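Local coordinates for putative hydrolase (Chromobacterium violaceum, PDB 3MCW), which probably acts as a hydrolase of the isochorismatase family, though its substrate is not established, at residues A[8-19]-A[111-121]. Numbering follows the deposited sequence.
Sequences FSSDKPLLLLID and NGWLELVVAGV
Both oxygens of the Glu115 carboxylate, in the conformer described here, are gripped by the chain leading into strand 14-18. OE2 takes the Ser9 N at 3.0 Å on its syn side, while the Ser10 N reaches OE1 at 3.1 Å from above the carboxylate plane. The acid gets there on an extended chain, CG anti to the backbone N (chi1 -174°). OE2 also lies at the edge of the Phe8 ring, whose plane stands 86° from the carboxylate's; in this conformer the two amide N-H groups would be expected to suit the charged form. Ser10 OG in turn accepts from Lys12 N, closing an ST turn. Beyond it, strands 14-18 and 115-121 pair in parallel mid-sheet in the isochorismatase-like alpha/beta fold, through six backbone hydrogen bonds, the first from Leu14 N to Glu115 O and the last from Val121 N to Ile18 O. The pair brings Asp19, salt-bridged to Lys93, to the C-terminal edge of the sheet, where the active site lies in relatives. Phe8 CE1 meets Val117 CG2 at 3.6 Å beneath helices 37-51 and 184-191; on the other face, Leu16 CD2 lies alongside Val118 CG2 (4.2 Å). Leu14 CD1 comes obliquely against Trp113 CE3 at 3.5 Å, and Lys12 runs past the ring edge so that NZ donates to Asn111 O (3.0 Å), just before the helix-ending Schellman motif at Gly112.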
loop_
_atom_site.group_PDB
_atom_site.type_symbol
_atom_site.label_atom_id
_atom_site.label_comp_id
_atom_site.label_asym_id
_atom_site.label_seq_id
_atom_site.Cartn_x
_atom_site.Cartn_y
_atom_site.Cartn_z
ATOM N N PHE A 8 -2.795 -20.538 -13.668
ATOM C CA PHE A 8 -1.768 -20.537 -12.646
ATOM C C PHE A 8 -0.463 -21.000 -13.246
ATOM O O PHE A 8 -0.448 -21.868 -14.111
ATOM C CB PHE A 8 -2.166 -21.421 -11.459
ATOM C CG PHE A 8 -3.295 -20.863 -10.685
ATOM C CD1 PHE A 8 -3.108 -19.679 -9.964
ATOM C CD2 PHE A 8 -4.542 -21.429 -10.687
ATOM C CE1 PHE A 8 -4.119 -19.081 -9.256
ATOM C CE2 PHE A 8 -5.578 -20.811 -9.928
ATOM C CZ PHE A 8 -5.330 -19.645 -9.235
ATOM N N SER A 9 0.617 -20.368 -12.808
ATOM C CA SER A 9 1.955 -20.723 -13.267
ATOM C C SER A 9 2.523 -21.891 -12.462
ATOM O O SER A 9 3.436 -22.575 -12.913
ATOM C CB SER A 9 2.886 -19.517 -13.172
ATOM O OG SER A 9 2.925 -19.011 -11.853
ATOM N N SER A 10 1.978 -22.104 -11.253
ATOM C CA SER A 10 2.392 -23.198 -10.381
ATOM C C SER A 10 1.236 -24.157 -10.131
ATOM O O SER A 10 0.100 -23.860 -10.482
ATOM C CB SER A 10 2.888 -22.671 -9.020
ATOM O OG SER A 10 1.843 -22.488 -8.074
ATOM N N ASP A 11 1.547 -25.322 -9.561
ATOM C CA ASP A 11 0.534 -26.310 -9.219
ATOM C C ASP A 11 0.103 -26.201 -7.745
ATOM O O ASP A 11 -0.633 -27.058 -7.233
ATOM C CB ASP A 11 0.957 -27.738 -9.563
ATOM C CG ASP A 11 2.148 -28.229 -8.751
ATOM O OD1 ASP A 11 2.630 -27.542 -7.832
ATOM O OD2 ASP A 11 2.621 -29.329 -9.082
ATOM N N LYS A 12 0.547 -25.160 -7.037
ATOM C CA LYS A 12 0.282 -25.016 -5.614
ATOM C C LYS A 12 -0.027 -23.582 -5.226
ATOM O O LYS A 12 0.520 -23.075 -4.260
ATOM C CB LYS A 12 1.438 -25.608 -4.780
ATOM C CG LYS A 12 2.812 -25.054 -5.112
ATOM C CD LYS A 12 3.917 -25.704 -4.279
ATOM C CE LYS A 12 5.272 -25.147 -4.662
ATOM N NZ LYS A 12 6.438 -25.728 -3.918
ATOM N N PRO A 13 -0.955 -22.906 -5.942
ATOM C CA PRO A 13 -1.312 -21.556 -5.532
ATOM C C PRO A 13 -1.873 -21.592 -4.119
ATOM O O PRO A 13 -2.635 -22.499 -3.743
ATOM C CB PRO A 13 -2.362 -21.157 -6.573
ATOM C CG PRO A 13 -2.991 -22.461 -6.991
ATOM C CD PRO A 13 -1.843 -23.426 -7.000
ATOM N N LEU A 14 -1.548 -20.567 -3.344
ATOM C CA LEU A 14 -1.884 -20.491 -1.935
ATOM C C LEU A 14 -2.996 -19.464 -1.716
ATOM O O LEU A 14 -2.870 -18.306 -2.130
ATOM C CB LEU A 14 -0.628 -20.145 -1.107
ATOM C CG LEU A 14 -0.842 -20.087 0.415
ATOM C CD1 LEU A 14 0.383 -20.561 1.178
ATOM C CD2 LEU A 14 -1.249 -18.690 0.901
ATOM N N LEU A 15 -4.047 -19.880 -1.026
ATOM C CA LEU A 15 -5.186 -18.989 -0.683
ATOM C C LEU A 15 -4.900 -18.283 0.602
ATOM O O LEU A 15 -4.649 -18.926 1.633
ATOM C CB LEU A 15 -6.461 -19.831 -0.542
ATOM C CG LEU A 15 -7.732 -19.031 -0.263
ATOM C CD1 LEU A 15 -8.120 -18.113 -1.430
ATOM C CD2 LEU A 15 -8.880 -20.010 0.038
ATOM N N LEU A 16 -4.896 -16.952 0.549
ATOM C CA LEU A 16 -4.609 -16.078 1.663
ATOM C C LEU A 16 -5.852 -15.261 1.981
ATOM O O LEU A 16 -6.224 -14.377 1.195
ATOM C CB LEU A 16 -3.433 -15.149 1.294
ATOM C CG LEU A 16 -2.843 -14.335 2.436
ATOM C CD1 LEU A 16 -2.097 -15.229 3.405
ATOM C CD2 LEU A 16 -1.895 -13.266 1.865
ATOM N N LEU A 17 -6.537 -15.610 3.064
ATOM C CA LEU A 17 -7.804 -14.964 3.475
ATOM C C LEU A 17 -7.524 -13.961 4.575
ATOM O O LEU A 17 -7.059 -14.347 5.638
ATOM C CB LEU A 17 -8.809 -16.013 3.942
ATOM C CG LEU A 17 -9.321 -16.966 2.879
ATOM C CD1 LEU A 17 -10.296 -17.992 3.501
ATOM C CD2 LEU A 17 -9.954 -16.228 1.726
ATOM N N ILE A 18 -7.843 -12.697 4.329
ATOM C CA ILE A 18 -7.432 -11.607 5.207
ATOM C C ILE A 18 -8.560 -11.057 6.068
ATOM O O ILE A 18 -9.515 -10.454 5.569
ATOM C CB ILE A 18 -6.735 -10.521 4.380
ATOM C CG1 ILE A 18 -5.466 -11.096 3.727
ATOM C CG2 ILE A 18 -6.505 -9.245 5.250
ATOM C CD1 ILE A 18 -4.838 -10.119 2.737
ATOM N N ASP A 19 -8.415 -11.264 7.362
ATOM C CA ASP A 19 -9.132 -10.527 8.382
ATOM C C ASP A 19 -10.664 -10.643 8.322
ATOM O O ASP A 19 -11.379 -9.718 8.683
ATOM C CB ASP A 19 -8.732 -9.038 8.395
ATOM C CG ASP A 19 -7.287 -8.788 8.719
ATOM O OD1 ASP A 19 -6.537 -9.709 9.048
ATOM O OD2 ASP A 19 -6.872 -7.591 8.598
ATOM N N ASN A 111 8.631 -22.778 1.413
ATOM C CA ASN A 111 7.789 -23.808 0.803
ATOM C C ASN A 111 7.531 -23.607 -0.676
ATOM O O ASN A 111 6.811 -24.392 -1.268
ATOM C CB ASN A 111 6.499 -23.923 1.598
ATOM C CG ASN A 111 6.741 -24.482 2.958
ATOM O OD1 ASN A 111 6.903 -25.686 3.103
ATOM N ND2 ASN A 111 6.805 -23.622 3.970
ATOM N N GLY A 112 8.144 -22.582 -1.274
ATOM C CA GLY A 112 7.939 -22.290 -2.676
ATOM C C GLY A 112 6.557 -21.804 -3.037
ATOM O O GLY A 112 6.145 -21.953 -4.175
ATOM N N TRP A 113 5.858 -21.206 -2.065
ATOM C CA TRP A 113 4.496 -20.720 -2.288
ATOM C C TRP A 113 4.569 -19.277 -2.786
ATOM O O TRP A 113 4.309 -18.319 -2.052
ATOM C CB TRP A 113 3.642 -20.845 -1.044
ATOM C CG TRP A 113 3.428 -22.270 -0.598
ATOM C CD1 TRP A 113 3.255 -23.363 -1.409
ATOM C CD2 TRP A 113 3.340 -22.744 0.747
ATOM N NE1 TRP A 113 3.064 -24.483 -0.644
ATOM C CE2 TRP A 113 3.120 -24.135 0.683
ATOM C CE3 TRP A 113 3.433 -22.128 2.005
ATOM C CZ2 TRP A 113 3.010 -24.917 1.839
ATOM C CZ3 TRP A 113 3.334 -22.917 3.123
ATOM C CH2 TRP A 113 3.125 -24.297 3.029
ATOM N N LEU A 114 4.936 -19.157 -4.057
ATOM C CA LEU A 114 5.199 -17.853 -4.670
ATOM C C LEU A 114 3.999 -17.254 -5.387
ATOM O O LEU A 114 4.004 -16.085 -5.701
ATOM C CB LEU A 114 6.440 -17.916 -5.581
ATOM C CG LEU A 114 7.718 -18.393 -4.879
ATOM C CD1 LEU A 114 8.897 -18.253 -5.821
ATOM C CD2 LEU A 114 8.022 -17.685 -3.578
ATOM N N GLU A 115 2.976 -18.067 -5.603
ATOM C CA GLU A 115 1.758 -17.632 -6.232
ATOM C C GLU A 115 0.649 -17.603 -5.173
ATOM O O GLU A 115 0.367 -18.614 -4.501
ATOM C CB GLU A 115 1.477 -18.580 -7.402
ATOM C CG GLU A 115 0.337 -18.176 -8.227
ATOM C CD GLU A 115 0.189 -19.012 -9.482
ATOM O OE1 GLU A 115 0.273 -20.260 -9.424
ATOM O OE2 GLU A 115 -0.076 -18.442 -10.563
ATOM N N LEU A 116 0.034 -16.443 -5.002
ATOM C CA LEU A 116 -0.947 -16.194 -3.955
ATOM C C LEU A 116 -2.289 -15.792 -4.581
ATOM O O LEU A 116 -2.320 -15.042 -5.549
ATOM C CB LEU A 116 -0.481 -15.041 -3.042
ATOM C CG LEU A 116 0.955 -15.156 -2.497
ATOM C CD1 LEU A 116 1.278 -13.958 -1.635
ATOM C CD2 LEU A 116 1.147 -16.481 -1.704
ATOM N N VAL A 117 -3.371 -16.278 -3.961
ATOM C CA VAL A 117 -4.731 -15.875 -4.301
ATOM C C VAL A 117 -5.278 -15.225 -3.054
ATOM O O VAL A 117 -5.366 -15.860 -2.002
ATOM C CB VAL A 117 -5.589 -17.101 -4.723
ATOM C CG1 VAL A 117 -7.031 -16.680 -4.945
ATOM C CG2 VAL A 117 -4.958 -17.718 -5.983
ATOM N N VAL A 118 -5.619 -13.946 -3.142
ATOM C CA VAL A 118 -5.934 -13.139 -1.976
ATOM C C VAL A 118 -7.384 -12.703 -1.990
ATOM O O VAL A 118 -7.920 -12.273 -3.024
ATOM C CB VAL A 118 -5.022 -11.874 -1.900
ATOM C CG1 VAL A 118 -5.355 -11.012 -0.753
ATOM C CG2 VAL A 118 -3.528 -12.311 -1.859
ATOM N N ALA A 119 -8.005 -12.752 -0.813
ATOM C CA ALA A 119 -9.362 -12.196 -0.626
ATOM C C ALA A 119 -9.481 -11.778 0.809
ATOM O O ALA A 119 -8.731 -12.221 1.654
ATOM C CB ALA A 119 -10.435 -13.219 -0.993
ATOM N N GLY A 120 -10.429 -10.905 1.106
ATOM C CA GLY A 120 -10.735 -10.531 2.468
ATOM C C GLY A 120 -11.138 -9.075 2.596
ATOM O O GLY A 120 -11.694 -8.480 1.661
ATOM N N VAL A 121 -10.878 -8.513 3.764
ATOM C CA VAL A 121 -11.428 -7.209 4.097
ATOM C C VAL A 121 -10.375 -6.397 4.854
ATOM O O VAL A 121 -9.611 -6.959 5.676
ATOM C CB VAL A 121 -12.729 -7.381 4.921
ATOM C CG1 VAL A 121 -12.444 -8.168 6.226
ATOM C CG2 VAL A 121 -13.418 -6.047 5.204
HETATM O O HOH W 1 3.635 -21.427 -6.150
HETATM O O HOH W 2 1.988 -20.833 -4.045
HETATM O O HOH W 3 -9.006 -6.020 8.145
#